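Local atomic coordinates of extracellular solute-binding protein, family 1 (Bifidobacterium longum subsp. infantis ATCC 15697, PDB entry 3QUF), a protein that probably binds a solute outside the cell and passes it to a membrane import system, as family 1 solute-binding proteins do. Residues T85-T90 and G101-I106; D117-L122 and N365-V370; V134-G139 and N360-N365; F303-R308 and K312-A317. One frame throughout, in Å; residues are numbered along the deposited sequence.

Interaction 1. Residues T85-T90 and G101-I106; sequences TIFNLT and GAALDI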
# COMPACT_ATOMS: atom_id res chain seq x y z
N THR A 85 -6.67 15.59 19.92
CA THR A 85 -6.54 14.36 20.69
C THR A 85 -6.23 13.13 19.85
O THR A 85 -5.51 12.21 20.30
CB THR A 85 -7.81 14.10 21.51
OG1 THR A 85 -8.41 15.32 21.95
CG2 THR A 85 -7.48 13.22 22.70
N ILE A 86 -6.87 13.05 18.68
CA ILE A 86 -6.72 11.96 17.75
C ILE A 86 -6.33 12.55 16.40
O ILE A 86 -6.78 13.64 16.02
CB ILE A 86 -8.00 11.17 17.60
CG1 ILE A 86 -8.52 10.65 18.93
CG2 ILE A 86 -7.80 9.99 16.61
CD1 ILE A 86 -10.03 10.58 19.05
N PHE A 87 -5.45 11.86 15.72
CA PHE A 87 -4.97 12.29 14.42
C PHE A 87 -4.45 11.08 13.63
O PHE A 87 -4.39 9.95 14.15
CB PHE A 87 -3.94 13.41 14.54
CG PHE A 87 -2.80 13.07 15.42
CD1 PHE A 87 -1.72 12.37 14.94
CD2 PHE A 87 -2.85 13.41 16.78
CE1 PHE A 87 -0.67 12.01 15.82
CE2 PHE A 87 -1.80 13.06 17.63
CZ PHE A 87 -0.74 12.35 17.14
N ASN A 88 -4.02 11.31 12.40
CA ASN A 88 -3.54 10.23 11.57
C ASN A 88 -2.07 10.29 11.25
O ASN A 88 -1.53 11.37 10.98
CB ASN A 88 -4.33 10.21 10.24
CG ASN A 88 -5.77 9.80 10.42
OD1 ASN A 88 -6.70 10.58 10.20
ND2 ASN A 88 -6.00 8.52 10.87
N LEU A 89 -1.43 9.12 11.28
CA LEU A 89 -0.09 8.93 10.80
C LEU A 89 -0.23 8.40 9.38
O LEU A 89 -0.75 7.31 9.15
CB LEU A 89 0.66 7.94 11.66
CG LEU A 89 0.83 8.34 13.14
CD1 LEU A 89 1.54 7.23 13.90
CD2 LEU A 89 1.58 9.63 13.30
N THR A 90 0.19 9.21 8.44
CA THR A 90 0.08 8.87 7.04
C THR A 90 1.43 8.41 6.52
O THR A 90 2.44 8.50 7.21
CB THR A 90 -0.38 10.04 6.22
OG1 THR A 90 0.68 11.01 6.02
CG2 THR A 90 -1.61 10.73 6.89
N GLY A 101 7.70 13.06 19.25
CA GLY A 101 7.13 12.74 20.55
C GLY A 101 5.67 13.10 20.72
O GLY A 101 5.12 12.85 21.80
N ALA A 102 5.01 13.56 19.65
CA ALA A 102 3.61 13.98 19.79
C ALA A 102 2.61 12.86 19.91
O ALA A 102 1.47 13.13 20.28
CB ALA A 102 3.20 14.88 18.59
N ALA A 103 2.98 11.64 19.53
CA ALA A 103 2.08 10.50 19.57
C ALA A 103 2.27 9.70 20.85
O ALA A 103 3.43 9.44 21.27
CB ALA A 103 2.26 9.60 18.32
N LEU A 104 1.16 9.30 21.44
CA LEU A 104 1.14 8.47 22.64
C LEU A 104 1.62 7.07 22.34
O LEU A 104 1.21 6.48 21.38
CB LEU A 104 -0.28 8.38 23.17
CG LEU A 104 -0.53 7.60 24.48
CD1 LEU A 104 0.12 8.32 25.63
CD2 LEU A 104 -2.08 7.47 24.70
N ASP A 105 2.50 6.53 23.20
CA ASP A 105 2.83 5.09 23.15
C ASP A 105 1.63 4.25 23.53
O ASP A 105 1.18 4.30 24.71
CB ASP A 105 3.99 4.88 24.13
CG ASP A 105 4.43 3.42 24.23
OD1 ASP A 105 3.87 2.56 23.55
OD2 ASP A 105 5.37 3.17 25.04
N ILE A 106 1.10 3.51 22.57
CA ILE A 106 -0.08 2.66 22.75
C ILE A 106 0.28 1.18 22.74
O ILE A 106 -0.59 0.30 22.66
CB ILE A 106 -1.20 3.05 21.76
CG1 ILE A 106 -0.72 2.95 20.31
CG2 ILE A 106 -1.73 4.48 22.12
CD1 ILE A 106 -1.88 3.11 19.30
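Phe87 carries this contact almost alone, pushing the far end of its ring toward Ala102 and Ala103 in the loop that follows helix 94-100. The apolar part is small. Phe87 CZ lies 4.2 Å from Ala103 CB, and Ala103 CA is equally close to the same carbon. Both the Ala103 CA and the carbonyl oxygen of Ala102 sit at the ring edge, near its plane, so the loop backbone meets the rim of the aromatic. The first torsion of Phe87 (chi1 55°) places CG between the backbone N and the carbonyl carbon, and from there the ring reaches across a CA separation of 8.9 Å between Phe87 and Ala103.

The one polar atom at the contact is Ala102 O, 3.9 Å from Phe87 CZ, a van der Waals contact and not a bond. No hydrogen bond joins the two segments. That oxygen has a weak bond to the hydroxyl of Ser307, which bonds more firmly to Gly101 O, at the point where the chain leaves helix 94-100.

The chain around Ala304 and Ile305 runs between the two segments: backbone bonds tie Phe87 to Ala304 on one edge, and Leu104 to Ile305 on the other. The Phe87 ring also packs on Ala304 and on Tyr70, Leu74 and Leu78 of helix 67-79, which lies over this face of the central sheet.

Interaction 2. Residues D117-L122 and N365-V370; sequences DTNFAL and NKFYWV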
# COMPACT_ATOMS: atom_id res chain seq x y z
N ASP A 117 0.56 -8.48 14.08
CA ASP A 117 1.67 -7.62 14.54
C ASP A 117 2.50 -6.97 13.41
O ASP A 117 3.03 -5.87 13.57
CB ASP A 117 2.54 -8.44 15.46
CG ASP A 117 1.91 -8.62 16.84
OD1 ASP A 117 0.89 -7.98 17.16
OD2 ASP A 117 2.50 -9.40 17.64
N THR A 118 2.61 -7.62 12.25
CA THR A 118 3.34 -7.05 11.12
C THR A 118 2.76 -5.75 10.64
O THR A 118 3.46 -4.92 10.03
CB THR A 118 3.37 -8.02 9.93
OG1 THR A 118 2.07 -8.57 9.71
CG2 THR A 118 4.35 -9.18 10.22
N ASN A 119 1.47 -5.53 10.91
CA ASN A 119 0.81 -4.28 10.51
C ASN A 119 1.24 -3.04 11.32
O ASN A 119 0.90 -1.90 10.96
CB ASN A 119 -0.69 -4.44 10.55
CG ASN A 119 -1.17 -5.43 9.56
OD1 ASN A 119 -0.84 -5.34 8.36
ND2 ASN A 119 -1.93 -6.42 10.03
N PHE A 120 1.96 -3.26 12.42
CA PHE A 120 2.38 -2.13 13.26
C PHE A 120 3.77 -1.63 12.94
O PHE A 120 4.18 -0.61 13.47
CB PHE A 120 2.23 -2.47 14.73
CG PHE A 120 0.80 -2.71 15.13
CD1 PHE A 120 -0.04 -1.64 15.34
CD2 PHE A 120 0.29 -3.97 15.24
CE1 PHE A 120 -1.36 -1.88 15.71
CE2 PHE A 120 -1.05 -4.18 15.59
CZ PHE A 120 -1.84 -3.13 15.81
N ALA A 121 4.52 -2.33 12.08
CA ALA A 121 5.90 -1.94 11.86
C ALA A 121 6.03 -0.49 11.37
O ALA A 121 6.95 0.21 11.79
CB ALA A 121 6.54 -2.87 10.82
N LEU A 122 5.13 -0.08 10.48
CA LEU A 122 5.18 1.29 9.95
C LEU A 122 4.78 2.34 11.02
O LEU A 122 4.94 3.55 10.79
CB LEU A 122 4.29 1.44 8.73
CG LEU A 122 4.65 0.62 7.49
CD1 LEU A 122 3.63 0.85 6.37
CD2 LEU A 122 6.10 0.98 7.01
N ASN A 365 -0.80 -12.02 4.91
CA ASN A 365 0.24 -11.00 5.09
C ASN A 365 1.30 -11.03 4.01
O ASN A 365 2.51 -10.84 4.28
CB ASN A 365 0.83 -11.09 6.53
CG ASN A 365 -0.22 -10.80 7.58
OD1 ASN A 365 -0.90 -9.80 7.53
ND2 ASN A 365 -0.41 -11.74 8.49
N LYS A 366 0.90 -11.37 2.79
CA LYS A 366 1.81 -11.33 1.66
C LYS A 366 1.49 -10.11 0.75
O LYS A 366 1.34 -10.27 -0.45
CB LYS A 366 1.71 -12.61 0.86
CG LYS A 366 2.12 -13.85 1.64
CD LYS A 366 2.28 -15.10 0.77
CE LYS A 366 3.74 -15.20 0.16
NZ LYS A 366 3.99 -16.19 -1.05
N PHE A 367 1.39 -8.95 1.35
CA PHE A 367 1.22 -7.70 0.64
C PHE A 367 2.29 -6.72 1.10
O PHE A 367 2.71 -6.72 2.28
CB PHE A 367 -0.19 -7.11 0.84
CG PHE A 367 -0.53 -6.78 2.29
CD1 PHE A 367 -1.11 -7.73 3.12
CD2 PHE A 367 -0.36 -5.49 2.77
CE1 PHE A 367 -1.44 -7.42 4.42
CE2 PHE A 367 -0.69 -5.17 4.08
CZ PHE A 367 -1.25 -6.14 4.89
N TYR A 368 2.72 -5.85 0.20
CA TYR A 368 3.79 -4.92 0.50
C TYR A 368 3.73 -3.73 -0.44
O TYR A 368 3.26 -3.85 -1.56
CB TYR A 368 5.17 -5.61 0.39
CG TYR A 368 6.32 -4.73 0.77
CD1 TYR A 368 6.43 -4.24 2.06
CD2 TYR A 368 7.28 -4.32 -0.18
CE1 TYR A 368 7.47 -3.42 2.45
CE2 TYR A 368 8.34 -3.57 0.19
CZ TYR A 368 8.42 -3.08 1.52
OH TYR A 368 9.44 -2.26 1.93
N TRP A 369 4.25 -2.61 0.04
CA TRP A 369 4.52 -1.43 -0.75
C TRP A 369 5.75 -0.75 -0.14
O TRP A 369 5.98 -0.85 1.06
CB TRP A 369 3.30 -0.48 -0.72
CG TRP A 369 3.39 0.58 -1.79
CD1 TRP A 369 3.58 1.93 -1.61
CD2 TRP A 369 3.27 0.38 -3.20
NE1 TRP A 369 3.61 2.57 -2.82
CE2 TRP A 369 3.44 1.63 -3.82
CE3 TRP A 369 3.09 -0.76 -4.01
CZ2 TRP A 369 3.40 1.79 -5.20
CZ3 TRP A 369 3.05 -0.60 -5.36
CH2 TRP A 369 3.21 0.67 -5.95
N VAL A 370 6.57 -0.10 -0.96
CA VAL A 370 7.75 0.61 -0.44
C VAL A 370 7.30 1.94 0.19
O VAL A 370 7.00 2.91 -0.53
CB VAL A 370 8.82 0.84 -1.49
CG1 VAL A 370 10.04 1.55 -0.86
CG2 VAL A 370 9.34 -0.53 -2.10
O HOH W 1 0.71 -7.48 7.59
O HOH W 2 -2.87 -8.57 8.37
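A water-bridged junction joins Thr118 and Asn119, in a run of helical backbone, to Asn365, the positive-phi residue (phi 61°) that closes the Schellman motif ending helix 355-362. One water is held by three side chains: it accepts from Thr118 OG1 at 2.7 Å and donates to Asn119 OD1 and Asn365 OD1, each 2.8 Å from the water oxygen. A second water accepts from Asn119 ND2 at 2.9 Å and lies unusually close, 2.5 Å, to Asn365 OD1. Asn365 OD1 thus appears to receive two water hydrogens, the second less certain for its short distance. The amide of Asn119 uses both its ends in the bridge, and its ND2 has a weak bond to Asp116 O besides. Direct bonds across the contact are absent. Asn119 ND2 and Asn365 OD1 are 4.3 Å apart, and Thr118 OG1 comes within 3.8 Å of Asn365 CG, its side chain set aslant to that of Asn365.

The contact is solvated and small, and lies about 9 Å from the centre of the chain, measured between centres. In the two-lobed fold of solute-binding proteins this is consistent with a bridge between the lobes, near the middle of the molecule.

The other amide end of Asn365 is engaged too: its ND2 bonds to Asp116 OD2, just before the first segment, so the water-binding oxygen is held in a fixed direction. Phe367 adds an aromatic touch. Its CZ lies 3.6 Å from Asn119 OD1, which comes up at the ring edge near the ring plane, with the amide and ring planes 20° apart. The Phe367 ring also meets that of Phe362 and touches Ile295.

Interaction 3. Residues V134-G139 and N360-N365; sequences VSAWVG and NYFKQN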
# COMPACT_ATOMS: atom_id res chain seq x y z
N VAL A 134 -6.29 0.10 10.73
CA VAL A 134 -7.35 -0.86 10.73
C VAL A 134 -7.79 -1.31 9.34
O VAL A 134 -8.64 -2.20 9.24
CB VAL A 134 -8.58 -0.36 11.50
CG1 VAL A 134 -8.19 -0.13 12.98
CG2 VAL A 134 -9.17 0.92 10.84
N SER A 135 -7.20 -0.74 8.30
CA SER A 135 -7.66 -1.01 6.95
C SER A 135 -6.50 -0.89 5.99
O SER A 135 -5.46 -0.31 6.32
CB SER A 135 -8.78 -0.06 6.56
OG SER A 135 -8.31 1.24 6.60
N ALA A 136 -6.69 -1.44 4.79
CA ALA A 136 -5.61 -1.57 3.83
C ALA A 136 -6.18 -1.54 2.43
O ALA A 136 -7.35 -1.83 2.19
CB ALA A 136 -4.84 -2.88 4.04
N TRP A 137 -5.32 -1.20 1.50
CA TRP A 137 -5.58 -1.35 0.09
C TRP A 137 -4.70 -2.46 -0.47
O TRP A 137 -3.66 -2.79 0.12
CB TRP A 137 -5.26 -0.04 -0.61
CG TRP A 137 -3.80 0.34 -0.57
CD1 TRP A 137 -3.15 1.07 0.40
CD2 TRP A 137 -2.79 -0.02 -1.53
NE1 TRP A 137 -1.81 1.15 0.13
CE2 TRP A 137 -1.56 0.53 -1.07
CE3 TRP A 137 -2.81 -0.72 -2.73
CZ2 TRP A 137 -0.38 0.35 -1.76
CZ3 TRP A 137 -1.61 -0.89 -3.42
CH2 TRP A 137 -0.42 -0.36 -2.93
N VAL A 138 -5.10 -2.97 -1.63
CA VAL A 138 -4.32 -3.98 -2.34
C VAL A 138 -4.29 -3.72 -3.83
O VAL A 138 -5.14 -3.01 -4.39
CB VAL A 138 -4.84 -5.38 -2.07
CG1 VAL A 138 -4.70 -5.73 -0.59
CG2 VAL A 138 -6.27 -5.53 -2.59
N GLY A 139 -3.28 -4.27 -4.48
CA GLY A 139 -3.16 -4.23 -5.92
C GLY A 139 -2.55 -5.54 -6.42
O GLY A 139 -1.81 -6.22 -5.69
N ASN A 360 -5.62 -15.75 -0.04
CA ASN A 360 -4.35 -16.45 -0.05
C ASN A 360 -3.13 -15.55 0.02
O ASN A 360 -2.01 -16.03 0.20
CB ASN A 360 -4.30 -17.40 -1.23
CG ASN A 360 -5.39 -18.45 -1.15
OD1 ASN A 360 -5.67 -18.98 -0.06
ND2 ASN A 360 -6.06 -18.69 -2.27
N TYR A 361 -3.34 -14.23 -0.12
CA TYR A 361 -2.25 -13.27 -0.07
C TYR A 361 -2.52 -12.20 0.95
O TYR A 361 -1.74 -12.05 1.89
CB TYR A 361 -1.89 -12.72 -1.50
CG TYR A 361 -1.49 -13.86 -2.37
CD1 TYR A 361 -0.17 -14.33 -2.39
CD2 TYR A 361 -2.46 -14.57 -3.08
CE1 TYR A 361 0.16 -15.44 -3.13
CE2 TYR A 361 -2.12 -15.69 -3.84
CZ TYR A 361 -0.82 -16.13 -3.82
OH TYR A 361 -0.48 -17.26 -4.55
N PHE A 362 -3.58 -11.43 0.81
CA PHE A 362 -3.87 -10.36 1.78
C PHE A 362 -4.03 -10.93 3.20
O PHE A 362 -3.37 -10.49 4.14
CB PHE A 362 -5.09 -9.55 1.37
CG PHE A 362 -5.47 -8.51 2.39
CD1 PHE A 362 -4.68 -7.42 2.60
CD2 PHE A 362 -6.63 -8.67 3.14
CE1 PHE A 362 -5.03 -6.49 3.58
CE2 PHE A 362 -6.96 -7.74 4.12
CZ PHE A 362 -6.15 -6.65 4.31
N LYS A 363 -4.88 -11.92 3.35
CA LYS A 363 -5.11 -12.51 4.67
C LYS A 363 -3.91 -13.30 5.21
O LYS A 363 -3.85 -13.59 6.39
CB LYS A 363 -6.36 -13.35 4.66
CG LYS A 363 -7.63 -12.46 4.54
CD LYS A 363 -8.93 -13.28 4.70
CE LYS A 363 -9.62 -13.00 6.05
NZ LYS A 363 -8.85 -13.56 7.20
N GLN A 364 -2.97 -13.63 4.35
CA GLN A 364 -1.72 -14.30 4.73
C GLN A 364 -0.54 -13.33 4.90
O GLN A 364 0.61 -13.79 5.03
CB GLN A 364 -1.38 -15.35 3.69
CG GLN A 364 -2.49 -16.35 3.46
CD GLN A 364 -2.92 -17.04 4.72
OE1 GLN A 364 -2.10 -17.37 5.56
NE2 GLN A 364 -4.23 -17.26 4.86
N ASN A 365 -0.80 -12.02 4.91
CA ASN A 365 0.24 -11.00 5.09
C ASN A 365 1.30 -11.03 4.01
O ASN A 365 2.51 -10.84 4.28
CB ASN A 365 0.83 -11.09 6.53
CG ASN A 365 -0.22 -10.80 7.58
OD1 ASN A 365 -0.90 -9.80 7.53
ND2 ASN A 365 -0.41 -11.74 8.49
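The C-terminal turn of helix 355-362 is laid against strand 135-144, and Phe362 is the residue that makes the join. Alternate residues of the strand meet it: the side chains of Ala136 and Val138 start toward the helix, while those of Ser135 and Trp137 start away. Phe362 CE1 lies 3.6 Å from Ala136 CB, and CZ of the same ring is 4.0 Å from that methyl. Further back on the ring, Val138 CG1 comes within 3.6 Å of Phe362 CD1 and 4.1 Å of its CG. Both methyls approach the ring obliquely, and the Val138 side chain crosses that of Phe362 at about a right angle. The ring gets there because its CG is anti to the backbone N (chi1 176°), which carries it off the helix end onto the strand. With alanine in place of Phe362, both Ala136 CB and Val138 CG1 would probably lose their aromatic partner, leaving a gap between helix end and strand.

Leu340 also touches this ring. Behind it the chain turns sharply: Asn365 N bonds to Phe362 O at 3.1 Å, closing a type I turn, and Lys366 N reaches Tyr361 O to complete a Schellman motif. A helix end docked by one aromatic residue on the alternating side chains of a sheet strand fits the layered alpha/beta build of a solute-binding protein lobe.

Interaction 4. Residues F303-R308 and K312-A317; sequences FAIASR and KEKAAA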
# COMPACT_ATOMS: atom_id res chain seq x y z
N PHE A 303 -4.05 5.45 13.00
CA PHE A 303 -4.66 6.35 13.98
C PHE A 303 -3.81 6.44 15.21
O PHE A 303 -3.31 5.43 15.69
CB PHE A 303 -6.05 5.84 14.35
CG PHE A 303 -7.02 5.88 13.22
CD1 PHE A 303 -6.97 4.95 12.20
CD2 PHE A 303 -7.95 6.91 13.12
CE1 PHE A 303 -7.84 5.04 11.10
CE2 PHE A 303 -8.81 6.98 12.03
CZ PHE A 303 -8.74 6.05 11.03
N ALA A 304 -3.65 7.65 15.73
CA ALA A 304 -2.79 7.93 16.87
C ALA A 304 -3.49 8.87 17.84
O ALA A 304 -4.46 9.58 17.48
CB ALA A 304 -1.48 8.57 16.36
N ILE A 305 -3.03 8.83 19.08
CA ILE A 305 -3.53 9.68 20.15
C ILE A 305 -2.39 10.66 20.57
O ILE A 305 -1.22 10.30 20.58
CB ILE A 305 -3.98 8.80 21.37
CG1 ILE A 305 -5.10 7.85 20.96
CG2 ILE A 305 -4.39 9.69 22.55
CD1 ILE A 305 -5.54 6.85 22.02
N ALA A 306 -2.76 11.88 20.93
CA ALA A 306 -1.80 12.91 21.37
C ALA A 306 -1.20 12.50 22.71
O ALA A 306 -1.93 12.19 23.67
CB ALA A 306 -2.50 14.25 21.54
N SER A 307 0.12 12.59 22.81
CA SER A 307 0.75 12.46 24.12
C SER A 307 0.47 13.67 25.02
O SER A 307 0.47 13.53 26.25
CB SER A 307 2.23 12.21 23.97
OG SER A 307 2.80 13.30 23.30
N ARG A 308 0.24 14.83 24.42
CA ARG A 308 -0.09 16.05 25.15
C ARG A 308 -1.61 16.23 25.17
O ARG A 308 -2.20 16.92 24.31
CB ARG A 308 0.60 17.26 24.52
CG ARG A 308 0.30 18.58 25.21
CD ARG A 308 1.47 19.46 25.27
NE ARG A 308 1.97 19.76 23.94
CZ ARG A 308 1.51 20.76 23.20
NH1 ARG A 308 2.03 20.94 21.99
NH2 ARG A 308 0.56 21.57 23.63
N LYS A 312 -8.18 12.21 31.08
CA LYS A 312 -9.53 11.83 30.64
C LYS A 312 -9.66 11.88 29.13
O LYS A 312 -10.37 11.05 28.53
CB LYS A 312 -10.59 12.68 31.27
CG LYS A 312 -10.90 12.25 32.69
CD LYS A 312 -11.59 10.90 32.73
CE LYS A 312 -11.85 10.50 34.16
NZ LYS A 312 -12.72 9.28 34.18
N GLU A 313 -8.98 12.84 28.51
CA GLU A 313 -9.00 12.94 27.08
C GLU A 313 -8.36 11.70 26.44
O GLU A 313 -8.89 11.14 25.47
CB GLU A 313 -8.28 14.20 26.60
CG GLU A 313 -9.11 15.48 26.82
CD GLU A 313 -8.32 16.75 26.96
OE1 GLU A 313 -7.10 16.79 26.65
OE2 GLU A 313 -8.96 17.76 27.42
N LYS A 314 -7.23 11.27 26.99
CA LYS A 314 -6.57 10.08 26.51
C LYS A 314 -7.47 8.86 26.64
O LYS A 314 -7.57 8.04 25.71
CB LYS A 314 -5.24 9.88 27.21
CG LYS A 314 -4.18 10.90 26.72
CD LYS A 314 -2.74 10.63 27.17
CE LYS A 314 -2.60 10.44 28.63
NZ LYS A 314 -1.25 9.83 29.06
N ALA A 315 -8.12 8.75 27.78
CA ALA A 315 -9.04 7.62 28.02
C ALA A 315 -10.18 7.59 26.99
O ALA A 315 -10.57 6.56 26.46
CB ALA A 315 -9.60 7.71 29.43
N ALA A 316 -10.73 8.76 26.69
CA ALA A 316 -11.81 8.87 25.72
C ALA A 316 -11.31 8.53 24.31
O ALA A 316 -12.02 7.88 23.52
CB ALA A 316 -12.43 10.29 25.75
N ALA A 317 -10.12 9.00 23.96
CA ALA A 317 -9.50 8.71 22.67
C ALA A 317 -9.25 7.22 22.48
O ALA A 317 -9.47 6.67 21.38
CB ALA A 317 -8.22 9.56 22.48
O HOH W 3 0.73 11.38 27.76
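Ile305 and Ala317 pack where strand 295-305 leads, through a short turn, into helix 311-324, a beta-alpha unit in which the helix folds back over its own strand. The apolar contact is compact. Ala317 CB sits among the branches of Ile305, 3.8 Å from CG2 and 3.9 Å from CG1, while Ile305 CD1 reaches the carbonyl carbon, Ala317 C, at 3.8 Å. CG2 lies opposite the backbone N about the first torsion (chi1 -60° for CG1), which turns both branches onto the helix. The aliphatic part of Lys314 joins in, its CG 4.3 Å from Ile305 CG2. Shortening Ile305 to alanine would probably take CG1, CG2 and CD1 away from the Ala317 methyl and leave a gap between strand and helix. Lys318, Leu321 and Leu104 also touch this isoleucine.

The polar contact lies nearer the turn and rests on Lys314, whose CD passes 3.9 Å from Ala306 O, a contact and not a bond. A bend at chi3 (-52°) carries the end of the chain toward Ser307. There a water accepts from Lys314 NZ at 2.8 Å and donates to Ser307 O at 2.6 Å.

In the fold
Interactions 1, 3 and 4 are buried and mostly apolar, whereas interaction 2 lies at the surface and relies on waters between amides and a hydroxyl. Interactions 1 and 4 form one neighbourhood, their centres about 8 Å apart: strands 86-89 and 295-305 are sheet neighbours, so the strand that packs on its helix in 4 also borders the strand that bears the ring in 1. Interactions 2 and 3 share Asn365, and the rings of Phe367 and Phe362 meet between them. All four reach the same mixed sheet, yet 3 and 4 stand about 28 Å apart between centres. A single aromatic ring leads in 1 and 3, while aliphatic branches lead in 4.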